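Local atomic coordinates of Rab GDP-dissociation inhibitor (Saccharomyces cerevisiae, PDB entry 2BCG), a protein that regulates Rab GTPases of the yeast secretory pathway, inhibiting GDP release from Sec4 and extracting GDP-bound Ypt7 from vacuolar membranes. Residues S56-K61 with W82-I87; S74-D79 with P388-F393; L269-K272 with F277-V280; T297-K302 with I411-S416. All blocks are in the same frame, centred on the assembly; numbering follows the deposited sequence. Where two conformers were deposited one is given.

Contact 1 (S56-K61 with W82-I87); sequences SQLYEK and WNVDLI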
loop_
_atom_site.group_PDB
_atom_site.type_symbol
_atom_site.label_atom_id
_atom_site.label_comp_id
_atom_site.label_asym_id
_atom_site.label_seq_id
_atom_site.Cartn_x
_atom_site.Cartn_y
_atom_site.Cartn_z
ATOM N N SER A 56 13.605 13.875 2.372
ATOM C CA SER A 56 13.703 15.177 1.676
ATOM C C SER A 56 12.320 15.744 1.333
ATOM O O SER A 56 12.061 16.954 1.532
ATOM C CB SER A 56 14.661 15.141 0.474
ATOM O OG SER A 56 14.195 14.217 -0.485
ATOM N N GLN A 57 11.403 14.871 0.878
ATOM C CA GLN A 57 10.027 15.306 0.628
ATOM C C GLN A 57 9.266 15.764 1.856
ATOM O O GLN A 57 8.427 16.665 1.812
ATOM C CB GLN A 57 9.233 14.214 -0.098
ATOM C CG GLN A 57 9.248 14.414 -1.559
ATOM C CD GLN A 57 8.776 15.836 -1.950
ATOM O OE1 GLN A 57 7.696 16.308 -1.528
ATOM N NE2 GLN A 57 9.608 16.535 -2.728
ATOM N N LEU A 58 9.557 15.122 2.986
ATOM C CA LEU A 58 8.978 15.557 4.217
ATOM C C LEU A 58 9.396 17.012 4.549
ATOM O O LEU A 58 8.579 17.802 5.036
ATOM C CB LEU A 58 9.385 14.573 5.318
ATOM C CG LEU A 58 8.382 14.129 6.342
ATOM C CD1 LEU A 58 7.068 13.614 5.764
ATOM C CD2 LEU A 58 9.046 13.108 7.228
ATOM N N TYR A 59 10.682 17.345 4.343
ATOM C CA TYR A 59 11.147 18.721 4.581
ATOM C C TYR A 59 10.502 19.694 3.621
ATOM O O TYR A 59 10.081 20.783 4.001
ATOM C CB TYR A 59 12.680 18.802 4.485
ATOM C CG TYR A 59 13.388 18.417 5.770
ATOM C CD1 TYR A 59 13.654 19.381 6.759
ATOM C CD2 TYR A 59 13.751 17.087 6.029
ATOM C CE1 TYR A 59 14.284 19.017 7.962
ATOM C CE2 TYR A 59 14.374 16.718 7.222
ATOM C CZ TYR A 59 14.651 17.701 8.177
ATOM O OH TYR A 59 15.252 17.326 9.351
ATOM N N GLU A 60 10.410 19.281 2.357
ATOM C CA GLU A 60 9.796 20.142 1.340
ATOM C C GLU A 60 8.349 20.466 1.672
ATOM O O GLU A 60 7.893 21.598 1.508
ATOM C CB GLU A 60 9.873 19.490 -0.051
ATOM C CG GLU A 60 11.269 19.455 -0.630
ATOM C CD GLU A 60 11.916 20.851 -0.804
ATOM O OE1 GLU A 60 11.219 21.819 -1.209
ATOM O OE2 GLU A 60 13.138 20.955 -0.526
ATOM N N LYS A 61 7.636 19.473 2.192
ATOM C CA LYS A 61 6.232 19.610 2.480
ATOM C C LYS A 61 5.918 20.368 3.774
ATOM O O LYS A 61 4.914 21.098 3.839
ATOM C CB LYS A 61 5.629 18.203 2.555
ATOM C CG LYS A 61 4.228 18.083 2.104
ATOM C CD LYS A 61 3.900 16.592 1.836
ATOM C CE LYS A 61 2.483 16.454 1.296
ATOM N NZ LYS A 61 1.508 16.959 2.322
ATOM N N TRP A 82 13.921 5.834 3.728
ATOM C CA TRP A 82 12.769 6.484 4.373
ATOM C C TRP A 82 11.527 6.378 3.489
ATOM O O TRP A 82 11.573 6.784 2.324
ATOM C CB TRP A 82 13.106 7.950 4.675
ATOM C CG TRP A 82 14.178 8.104 5.736
ATOM C CD1 TRP A 82 15.544 8.020 5.559
ATOM C CD2 TRP A 82 13.967 8.330 7.126
ATOM N NE1 TRP A 82 16.193 8.160 6.771
ATOM C CE2 TRP A 82 15.251 8.394 7.747
ATOM C CE3 TRP A 82 12.821 8.520 7.917
ATOM C CZ2 TRP A 82 15.401 8.614 9.117
ATOM C CZ3 TRP A 82 12.972 8.738 9.276
ATOM C CH2 TRP A 82 14.250 8.785 9.866
ATOM N N ASN A 83 10.443 5.857 4.067
ATOM C CA ASN A 83 9.149 5.736 3.385
ATOM C C ASN A 83 8.125 6.105 4.452
ATOM O O ASN A 83 7.641 5.255 5.188
ATOM C CB ASN A 83 8.893 4.298 2.919
ATOM C CG ASN A 83 9.909 3.844 1.900
ATOM O OD1 ASN A 83 9.876 4.298 0.756
ATOM N ND2 ASN A 83 10.842 2.973 2.314
ATOM N N VAL A 84 7.872 7.391 4.570
ATOM C CA VAL A 84 7.117 7.900 5.689
ATOM C C VAL A 84 5.669 8.172 5.311
ATOM O O VAL A 84 5.410 9.016 4.448
ATOM C CB VAL A 84 7.761 9.205 6.205
ATOM C CG1 VAL A 84 6.973 9.752 7.404
ATOM C CG2 VAL A 84 9.246 8.995 6.487
ATOM N N ASP A 85 4.748 7.448 5.948
ATOM C CA ASP A 85 3.311 7.646 5.707
ATOM C C ASP A 85 2.927 9.094 6.005
ATOM O O ASP A 85 3.279 9.667 7.057
ATOM C CB ASP A 85 2.483 6.741 6.622
ATOM C CG ASP A 85 2.730 5.269 6.390
ATOM O OD1 ASP A 85 3.153 4.866 5.280
ATOM O OD2 ASP A 85 2.482 4.507 7.355
ATOM N N LEU A 86 2.150 9.682 5.101
ATOM C CA LEU A 86 1.566 10.985 5.398
ATOM C C LEU A 86 0.320 10.847 6.285
ATOM O O LEU A 86 -0.013 11.757 7.040
ATOM C CB LEU A 86 1.202 11.671 4.087
ATOM C CG LEU A 86 2.392 12.031 3.150
ATOM C CD1 LEU A 86 1.886 12.581 1.831
ATOM C CD2 LEU A 86 3.271 13.076 3.775
ATOM N N ILE A 87 -0.359 9.694 6.156
ATOM C CA ILE A 87 -1.592 9.424 6.892
ATOM C C ILE A 87 -1.517 8.036 7.554
ATOM O O ILE A 87 -1.469 7.028 6.846
ATOM C CB ILE A 87 -2.855 9.521 5.983
ATOM C CG1 ILE A 87 -2.943 10.924 5.393
ATOM C CG2 ILE A 87 -4.111 9.109 6.806
ATOM C CD1 ILE A 87 -4.175 11.144 4.515
#

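Contact 2 (S74-D79 with P388-F393); sequences SKFGKD and PIEEKF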
loop_
_atom_site.group_PDB
_atom_site.type_symbol
_atom_site.label_atom_id
_atom_site.label_comp_id
_atom_site.label_asym_id
_atom_site.label_seq_id
_atom_site.Cartn_x
_atom_site.Cartn_y
_atom_site.Cartn_z
ATOM N N SER A 74 23.842 13.089 7.173
ATOM C CA SER A 74 24.602 12.861 8.400
ATOM C C SER A 74 23.706 12.560 9.607
ATOM O O SER A 74 24.046 11.720 10.446
ATOM C CB SER A 74 25.574 14.020 8.690
ATOM O OG SER A 74 24.875 15.231 8.913
ATOM N N LYS A 75 22.539 13.211 9.670
ATOM C CA LYS A 75 21.601 13.032 10.781
ATOM C C LYS A 75 20.729 11.784 10.601
ATOM O O LYS A 75 20.437 11.062 11.562
ATOM C CB LYS A 75 20.717 14.278 10.883
ATOM C CG LYS A 75 20.227 14.625 12.264
ATOM C CD LYS A 75 19.625 16.033 12.300
ATOM C CE LYS A 75 20.703 17.120 12.361
ATOM N NZ LYS A 75 20.207 18.390 12.978
ATOM N N PHE A 76 20.321 11.519 9.361
ATOM C CA PHE A 76 19.275 10.518 9.131
ATOM C C PHE A 76 19.577 9.403 8.153
ATOM O O PHE A 76 18.743 8.520 7.960
ATOM C CB PHE A 76 18.000 11.221 8.688
ATOM C CG PHE A 76 17.465 12.167 9.706
ATOM C CD1 PHE A 76 17.007 11.689 10.927
ATOM C CD2 PHE A 76 17.405 13.540 9.441
ATOM C CE1 PHE A 76 16.504 12.557 11.886
ATOM C CE2 PHE A 76 16.875 14.428 10.411
ATOM C CZ PHE A 76 16.445 13.926 11.624
ATOM N N GLY A 77 20.759 9.434 7.533
ATOM C CA GLY A 77 21.091 8.462 6.492
ATOM C C GLY A 77 20.473 8.778 5.141
ATOM O O GLY A 77 19.947 9.875 4.912
ATOM N N LYS A 78 20.537 7.793 4.241
ATOM C CA LYS A 78 20.090 7.950 2.851
ATOM C C LYS A 78 18.560 8.024 2.675
ATOM O O LYS A 78 17.822 7.288 3.345
ATOM C CB LYS A 78 20.666 6.811 1.993
ATOM C CG LYS A 78 22.209 6.885 1.797
ATOM C CD LYS A 78 22.570 7.706 0.546
ATOM C CE LYS A 78 24.025 7.466 0.071
ATOM N NZ LYS A 78 25.092 8.302 0.754
ATOM N N ASP A 79 18.114 8.918 1.782
ATOM C CA ASP A 79 16.700 9.148 1.467
ATOM C C ASP A 79 16.019 7.819 1.127
ATOM O O ASP A 79 14.842 7.620 1.435
ATOM C CB ASP A 79 16.563 10.098 0.259
ATOM C CG ASP A 79 15.648 11.313 0.513
ATOM O OD1 ASP A 79 15.289 11.970 -0.489
ATOM O OD2 ASP A 79 15.303 11.648 1.660
ATOM N N PRO A 388 12.428 11.939 24.098
ATOM C CA PRO A 388 12.971 13.023 23.262
ATOM C C PRO A 388 12.642 12.841 21.774
ATOM O O PRO A 388 12.723 11.754 21.238
ATOM C CB PRO A 388 14.478 12.949 23.517
ATOM C CG PRO A 388 14.603 12.301 24.875
ATOM C CD PRO A 388 13.471 11.307 24.932
ATOM N N ILE A 389 12.294 13.939 21.112
ATOM C CA ILE A 389 11.881 13.872 19.691
ATOM C C ILE A 389 12.939 14.601 18.851
ATOM O O ILE A 389 13.316 15.751 19.171
ATOM C CB ILE A 389 10.460 14.495 19.483
ATOM C CG1 ILE A 389 9.376 13.720 20.270
ATOM C CG2 ILE A 389 10.159 14.626 17.971
ATOM C CD1 ILE A 389 8.056 14.489 20.477
ATOM N N GLU A 390 13.439 13.935 17.817
ATOM C CA GLU A 390 14.476 14.519 16.964
ATOM C C GLU A 390 13.931 15.599 16.057
ATOM O O GLU A 390 14.542 16.662 15.909
ATOM C CB GLU A 390 15.168 13.443 16.143
ATOM C CG GLU A 390 16.315 13.943 15.306
ATOM C CD GLU A 390 17.297 12.849 14.978
ATOM O OE1 GLU A 390 16.866 11.678 14.881
ATOM O OE2 GLU A 390 18.502 13.148 14.817
ATOM N N GLU A 391 12.809 15.284 15.401
ATOM C CA GLU A 391 12.156 16.244 14.497
ATOM C C GLU A 391 10.676 15.966 14.475
ATOM O O GLU A 391 10.233 14.822 14.649
ATOM C CB GLU A 391 12.746 16.077 13.097
ATOM C CG GLU A 391 12.439 17.174 12.112
ATOM C CD GLU A 391 12.820 18.535 12.629
ATOM O OE1 GLU A 391 13.933 18.978 12.288
ATOM O OE2 GLU A 391 12.025 19.136 13.399
ATOM N N LYS A 392 9.921 17.026 14.253
ATOM C CA LYS A 392 8.467 16.951 14.107
ATOM C C LYS A 392 8.106 17.572 12.754
ATOM O O LYS A 392 8.637 18.658 12.399
ATOM C CB LYS A 392 7.779 17.807 15.178
ATOM C CG LYS A 392 7.879 17.346 16.591
ATOM C CD LYS A 392 7.138 18.337 17.478
ATOM C CE LYS A 392 7.219 17.901 18.919
ATOM N NZ LYS A 392 6.824 19.021 19.842
ATOM N N PHE A 393 7.185 16.929 12.038
ATOM C CA PHE A 393 6.630 17.480 10.796
ATOM C C PHE A 393 5.118 17.534 10.958
ATOM O O PHE A 393 4.465 16.486 11.052
ATOM C CB PHE A 393 7.025 16.611 9.614
ATOM C CG PHE A 393 8.520 16.417 9.477
ATOM C CD1 PHE A 393 9.289 17.251 8.649
ATOM C CD2 PHE A 393 9.172 15.406 10.185
ATOM C CE1 PHE A 393 10.701 17.073 8.531
ATOM C CE2 PHE A 393 10.568 15.238 10.055
ATOM C CZ PHE A 393 11.310 16.080 9.234
#

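Contact 3 (L269-K272 with F277-V280); sequences LYKK and FEGV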
loop_
_atom_site.group_PDB
_atom_site.type_symbol
_atom_site.label_atom_id
_atom_site.label_comp_id
_atom_site.label_asym_id
_atom_site.label_seq_id
_atom_site.Cartn_x
_atom_site.Cartn_y
_atom_site.Cartn_z
ATOM N N LEU A 269 -14.378 17.496 -19.204
ATOM C CA LEU A 269 -15.387 17.668 -20.259
ATOM C C LEU A 269 -16.736 17.103 -19.828
ATOM O O LEU A 269 -16.817 16.034 -19.227
ATOM C CB LEU A 269 -14.929 17.033 -21.574
ATOM C CG LEU A 269 -13.581 17.529 -22.110
ATOM C CD1 LEU A 269 -13.139 16.693 -23.277
ATOM C CD2 LEU A 269 -13.610 19.015 -22.475
ATOM N N TYR A 270 -17.798 17.840 -20.156
ATOM C CA TYR A 270 -19.155 17.519 -19.734
ATOM C C TYR A 270 -20.087 17.543 -20.930
ATOM O O TYR A 270 -19.879 18.337 -21.852
ATOM C CB TYR A 270 -19.653 18.556 -18.738
ATOM C CG TYR A 270 -18.838 18.633 -17.468
ATOM C CD1 TYR A 270 -17.788 19.548 -17.356
ATOM C CD2 TYR A 270 -19.131 17.812 -16.372
ATOM C CE1 TYR A 270 -17.034 19.644 -16.195
ATOM C CE2 TYR A 270 -18.379 17.892 -15.203
ATOM C CZ TYR A 270 -17.330 18.804 -15.129
ATOM O OH TYR A 270 -16.564 18.919 -13.985
ATOM N N LYS A 271 -21.090 16.674 -20.917
ATOM C CA LYS A 271 -22.165 16.723 -21.910
ATOM C C LYS A 271 -22.907 18.055 -21.752
ATOM O O LYS A 271 -23.352 18.398 -20.656
ATOM C CB LYS A 271 -23.113 15.528 -21.745
ATOM C CG LYS A 271 -24.203 15.425 -22.837
ATOM C CD LYS A 271 -25.136 14.228 -22.642
ATOM C CE LYS A 271 -24.439 12.893 -22.950
ATOM N NZ LYS A 271 -25.070 11.688 -22.293
ATOM N N LYS A 272 -23.007 18.807 -22.847
ATOM C CA LYS A 272 -23.580 20.164 -22.836
ATOM C C LYS A 272 -24.936 20.287 -22.112
ATOM O O LYS A 272 -25.788 19.384 -22.194
ATOM C CB LYS A 272 -23.649 20.727 -24.268
ATOM C CG LYS A 272 -23.998 22.224 -24.360
ATOM C CD LYS A 272 -23.042 22.974 -25.288
ATOM C CE LYS A 272 -21.986 23.769 -24.499
ATOM N NZ LYS A 272 -21.092 24.602 -25.379
ATOM N N PHE A 277 -20.337 13.867 -16.750
ATOM C CA PHE A 277 -18.987 13.585 -17.217
ATOM C C PHE A 277 -18.893 12.873 -18.579
ATOM O O PHE A 277 -19.563 11.867 -18.833
ATOM C CB PHE A 277 -18.249 12.750 -16.151
ATOM C CG PHE A 277 -16.833 12.400 -16.537
ATOM C CD1 PHE A 277 -15.790 13.273 -16.233
ATOM C CD2 PHE A 277 -16.553 11.208 -17.212
ATOM C CE1 PHE A 277 -14.468 12.944 -16.588
ATOM C CE2 PHE A 277 -15.239 10.871 -17.585
ATOM C CZ PHE A 277 -14.193 11.755 -17.258
ATOM N N GLU A 278 -17.988 13.359 -19.425
ATOM C CA GLU A 278 -17.674 12.679 -20.674
ATOM C C GLU A 278 -16.185 12.406 -20.936
ATOM O O GLU A 278 -15.852 11.466 -21.671
ATOM C CB GLU A 278 -18.289 13.419 -21.863
ATOM C CG GLU A 278 -19.803 13.277 -21.986
ATOM C CD GLU A 278 -20.342 13.920 -23.261
ATOM O OE1 GLU A 278 -21.411 13.454 -23.734
ATOM O OE2 GLU A 278 -19.712 14.883 -23.771
ATOM N N GLY A 279 -15.311 13.211 -20.327
ATOM C CA GLY A 279 -13.862 12.999 -20.459
ATOM C C GLY A 279 -12.974 14.064 -19.858
ATOM O O GLY A 279 -13.426 14.927 -19.100
ATOM N N VAL A 280 -11.685 13.995 -20.199
ATOM C CA VAL A 280 -10.673 14.941 -19.703
ATOM C C VAL A 280 -9.729 15.344 -20.837
ATOM O O VAL A 280 -9.453 14.536 -21.733
ATOM C CB VAL A 280 -9.841 14.378 -18.498
ATOM C CG1 VAL A 280 -10.742 14.128 -17.304
ATOM C CG2 VAL A 280 -9.065 13.137 -18.885
#

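Contact 4 (T297-K302 with I411-S416); sequences TYFPEK and IYLSRS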
loop_
_atom_site.group_PDB
_atom_site.type_symbol
_atom_site.label_atom_id
_atom_site.label_comp_id
_atom_site.label_asym_id
_atom_site.label_seq_id
_atom_site.Cartn_x
_atom_site.Cartn_y
_atom_site.Cartn_z
ATOM N N THR A 297 -9.674 16.130 -4.571
ATOM C CA THR A 297 -8.813 17.203 -5.094
ATOM C C THR A 297 -9.058 17.489 -6.574
ATOM O O THR A 297 -8.669 18.554 -7.068
ATOM C CB THR A 297 -7.310 16.915 -4.881
ATOM O OG1 THR A 297 -6.898 15.889 -5.783
ATOM C CG2 THR A 297 -6.998 16.509 -3.411
ATOM N N TYR A 298 -9.704 16.559 -7.281
ATOM C CA TYR A 298 -10.015 16.773 -8.703
ATOM C C TYR A 298 -11.340 17.479 -8.938
ATOM O O TYR A 298 -11.555 17.995 -10.034
ATOM C CB TYR A 298 -10.010 15.446 -9.478
ATOM C CG TYR A 298 -8.617 14.911 -9.568
ATOM C CD1 TYR A 298 -7.755 15.254 -10.646
ATOM C CD2 TYR A 298 -8.111 14.122 -8.542
ATOM C CE1 TYR A 298 -6.438 14.780 -10.703
ATOM C CE2 TYR A 298 -6.771 13.654 -8.584
ATOM C CZ TYR A 298 -5.966 13.969 -9.670
ATOM O OH TYR A 298 -4.670 13.524 -9.723
ATOM N N PHE A 299 -12.209 17.462 -7.940
ATOM C CA PHE A 299 -13.571 18.031 -8.069
ATOM C C PHE A 299 -13.934 18.672 -6.734
ATOM O O PHE A 299 -14.899 18.236 -6.094
ATOM C CB PHE A 299 -14.619 16.961 -8.413
ATOM C CG PHE A 299 -14.456 16.350 -9.770
ATOM C CD1 PHE A 299 -13.691 15.200 -9.952
ATOM C CD2 PHE A 299 -15.096 16.912 -10.880
ATOM C CE1 PHE A 299 -13.568 14.618 -11.235
ATOM C CE2 PHE A 299 -14.965 16.340 -12.145
ATOM C CZ PHE A 299 -14.199 15.200 -12.328
ATOM N N PRO A 300 -13.183 19.706 -6.328
ATOM C CA PRO A 300 -13.451 20.315 -5.019
ATOM C C PRO A 300 -14.861 20.895 -4.918
ATOM O O PRO A 300 -15.482 20.828 -3.841
ATOM C CB PRO A 300 -12.368 21.405 -4.885
ATOM C CG PRO A 300 -11.914 21.695 -6.287
ATOM C CD PRO A 300 -12.050 20.362 -7.028
ATOM N N GLU A 301 -15.376 21.399 -6.043
ATOM C CA GLU A 301 -16.747 21.939 -6.073
ATOM C C GLU A 301 -17.842 20.900 -5.808
ATOM O O GLU A 301 -18.937 21.266 -5.374
ATOM C CB GLU A 301 -17.054 22.748 -7.351
ATOM C CG GLU A 301 -16.109 22.605 -8.532
ATOM C CD GLU A 301 -16.252 21.287 -9.291
ATOM O OE1 GLU A 301 -17.329 21.014 -9.892
ATOM O OE2 GLU A 301 -15.255 20.550 -9.327
ATOM N N LYS A 302 -17.535 19.614 -6.031
ATOM C CA LYS A 302 -18.490 18.529 -5.873
ATOM C C LYS A 302 -18.370 17.859 -4.509
ATOM O O LYS A 302 -19.029 16.828 -4.263
ATOM C CB LYS A 302 -18.254 17.454 -6.943
ATOM C CG LYS A 302 -18.457 17.902 -8.374
ATOM C CD LYS A 302 -19.917 17.782 -8.796
ATOM C CE LYS A 302 -20.156 18.457 -10.138
ATOM N NZ LYS A 302 -21.509 18.143 -10.667
ATOM N N ILE A 411 -19.938 11.029 -11.743
ATOM C CA ILE A 411 -18.711 11.480 -11.079
ATOM C C ILE A 411 -18.721 10.912 -9.667
ATOM O O ILE A 411 -19.386 11.443 -8.733
ATOM C CB ILE A 411 -18.585 13.003 -11.093
ATOM C CG1 ILE A 411 -18.529 13.509 -12.546
ATOM C CG2 ILE A 411 -17.353 13.457 -10.318
ATOM C CD1 ILE A 411 -18.675 15.008 -12.688
ATOM N N TYR A 412 -17.974 9.814 -9.540
ATOM C CA TYR A 412 -18.012 8.971 -8.353
ATOM C C TYR A 412 -16.772 9.312 -7.519
ATOM O O TYR A 412 -15.644 9.031 -7.911
ATOM C CB TYR A 412 -18.016 7.495 -8.747
ATOM C CG TYR A 412 -19.278 7.117 -9.513
ATOM C CD1 TYR A 412 -19.293 7.096 -10.935
ATOM C CD2 TYR A 412 -20.454 6.871 -8.840
ATOM C CE1 TYR A 412 -20.485 6.778 -11.649
ATOM C CE2 TYR A 412 -21.656 6.548 -9.544
ATOM C CZ TYR A 412 -21.653 6.505 -10.932
ATOM O OH TYR A 412 -22.802 6.176 -11.618
ATOM N N LEU A 413 -17.010 9.965 -6.392
ATOM C CA LEU A 413 -15.913 10.513 -5.586
ATOM C C LEU A 413 -15.698 9.750 -4.317
ATOM O O LEU A 413 -16.643 9.279 -3.644
ATOM C CB LEU A 413 -16.191 11.977 -5.263
ATOM C CG LEU A 413 -16.342 12.845 -6.527
ATOM C CD1 LEU A 413 -16.843 14.250 -6.243
ATOM C CD2 LEU A 413 -15.074 12.863 -7.390
ATOM N N SER A 414 -14.419 9.645 -3.954
ATOM C CA SER A 414 -14.077 9.026 -2.679
ATOM C C SER A 414 -14.090 10.041 -1.533
ATOM O O SER A 414 -14.031 11.269 -1.760
ATOM C CB SER A 414 -12.677 8.372 -2.786
ATOM O OG SER A 414 -11.717 9.363 -3.168
ATOM N N ARG A 415 -14.094 9.521 -0.307
ATOM C CA ARG A 415 -13.956 10.335 0.888
ATOM C C ARG A 415 -12.469 10.569 1.252
ATOM O O ARG A 415 -11.615 9.697 1.047
ATOM C CB ARG A 415 -14.652 9.636 2.061
ATOM C CG ARG A 415 -16.180 9.351 1.870
ATOM C CD ARG A 415 -16.689 8.490 3.019
ATOM N NE ARG A 415 -16.669 9.312 4.228
ATOM C CZ ARG A 415 -17.642 10.135 4.606
ATOM N NH1 ARG A 415 -18.777 10.218 3.898
ATOM N NH2 ARG A 415 -17.491 10.863 5.712
ATOM N N SER A 416 -12.157 11.743 1.791
ATOM C CA SER A 416 -10.791 11.951 2.323
ATOM C C SER A 416 -10.474 10.890 3.368
ATOM O O SER A 416 -11.378 10.391 4.056
ATOM C CB SER A 416 -10.633 13.321 2.979
ATOM O OG SER A 416 -10.975 14.364 2.114
#

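Contact 1 (S56-K61 with W82-I87)
Helix-on-sheet packing brings L58 and K61 of helix 55-62 over V84 and L86, at one strand of a small antiparallel ladder. The helix starts just after strand 52-53, which pairs with 84-85 through backbone hydrogen bonds of V84 with V53 and L86 with A51. No hydrogen bond links the helix segment to 82-87, and the join is made by hydrocarbon. L58 and V84 set their branches at about a right angle, with L58 CD2 3.9 Å from V84 CG1 and 4.2 Å from V84 CG2. The other leucine methyl, L58 CD1, reaches L86 CD2 at 4.3 Å, so L58 spans V84 and L86. L58 and V84 also touch I314 of strand 303-317, so a branched apolar residue suits each place, buried where helix, ladder and larger sheet converge. D85 turns away from the helix, and its carboxylate takes hydrogen bonds from S52, Y236 and L241; the last two lie in the region that interacts with Ypt1. K61 suits its exposed site because a lysine can lay methylenes on a leucine while its ammonium reaches solvent. It meets L86 tip to tip. A bend at its last torsion (chi4 -62°) turns NZ off the line of the chain, and it is K61 CE that comes 4.0 Å from L86 CD1.

Contact 2 (S74-D79 with P388-F393)
The ring of F76 has one carboxylate oxygen of E390, OE1, at its edge, near the ring plane, and CB of the preceding K75 over one face, 3.7 Å above it and offset toward the rim. Ring and carboxylate planes stand 59° apart, so the two are not stacked. F76 CE1 lies 3.1 Å from E390 OE1, and E390 CG is 3.7 Å from F76 CZ. An acid suits a ring edge, whose C-H groups carry slight positive charge, although E390 and K75 were each deposited in two conformers and the close distances are correspondingly doubtful. E390 reaches across because its CG is anti to the backbone N (chi1 -176°) and its chain is extended beyond. Its path runs past K75 in the opposite sense, bringing E390 OE2 to 3.4 Å from K75 CG. The ammonium does not pair with it: K75 NZ is 5.8 Å from E390 OE2. E390 and E391 form a classic beta bulge opposite I316, in the region leading into edge strand 391-402 of the mixed sheet. F76, meanwhile, is the last residue of helix 69-76, and G77 leaves it with positive phi (79°), a conformation that favours glycine. The carbonyl oxygen of F76 is engaged by W82 NE1 and S358 OG. A large flat side chain can reach both helix 55-62 and strand 303-317, and the ring packs on L55, Y59 and I316.

Contact 3 (L269-K272 with F277-V280)
L269 and G279 face each other as an antiparallel hydrogen-bonded pair: L269 N gives a nearly straight bond to G279 O, 2.7 Å long, although the donor stands above the carbonyl plane. L269 O receives two N-H groups, E278 N at 2.9 Å and G279 N in a weak bond at 3.4 Å. Y270 and F277 pair next, at a non-hydrogen-bonded site. In both L269 and Y270 CG stands anti to the carbonyl carbon, beside the backbone N. In the leucine this keeps the branch close to the glycine carbonyl that L269 N binds, with L269 CB 3.6 Å from G279 O; the glycine puts no side chain on the face the leucine uses. In the tyrosine it brings CD2 near F277 N. F277 differs, with CG anti to its own backbone N (chi1 180°), which lays the ring along its own strand so that G279 N lies over its centre, 3.5 Å above the plane. Y270 and F277 diverge from each other, yet both touch I411, so the aromatics serve the side of the hairpin that packs inward. Near the turn the chemistry changes. E278, extended beyond CG, crosses K271 at about a right angle, and E278 OE1 lies beside the lysine chain, 3.3 Å from K271 CB and 3.2 Å from K271 CE. The lysine bends at chi3 (-72°), but K271 NZ is still 4.3 Å from E278 OE1, beyond a salt bridge; the opposite charges probably attract at longer range. Two residues, E278 and G279, opposite the single L269 define a classic beta bulge, here in the beta hairpin 267-271/276-282.

Contact 4 (T297-K302 with I411-S416)
F299 and L413 mark the closest backbone approach, with F299 CA and L413 CA 8.3 Å apart, a spacing that side chains must fill. Segment 297-302 is a loop that tightens into a 3-10 turn at 300-302, where K302 N bonds to F299 O at 3.0 Å; the restrained phi of P300 suits the second position of that turn. Segment 411-416 begins as the strand 411-413, and I411 and L413, two residues apart, both point toward the loop. The ring of F299 meets branches of both. I411 CG2 sits 3.9 Å from the centroid of the F299 ring and only 3° off its normal, a CH-pi contact squarely over one face. The methyl gets there because CG2 is anti to the isoleucine's backbone N, while the other branch carries I411 CD1 to 4.0 Å from F299 CE2. L413 approaches at about a right angle to the phenylalanine, its CD2 3.7 Å from F299 CD1. The second methyl, L413 CD1, meets the first methylene of K302, CB, at 3.6 Å; the ammonium of that lysine forms a salt bridge with D409. V292 and A294 of the neighbouring strand also touch the ring of F299, so it covers two adjacent strands. Strand 411-413 is an outermost member of the five-stranded parallel sheet, order 3-2-1-4-5, of a Rossmann-like fold related to that of FAD-dependent enzymes.

Overall arrangement
Contacts 3 and 4 adjoin, Y270 packing on F299 and I411, and F277 on I411, so the hairpin lies beside the edge of the parallel sheet. Contacts 1 and 2 form a second cluster around helices 55-62 and 69-76, joined by hydrogen bonds from S56 to D79 and from W82 to F76. The centres of contacts 2 and 3 are about 46 Å apart. Contact 4 is the buried one and wholly apolar across its segments; the other three are partly buried. Contact 1 mixes hydrophobic packing with an exposed lysine chain, contact 2 sets a carboxylate against a ring, and contact 3 alone has hydrogen bonds between its segments. Bulges occur in contacts 2 and 3.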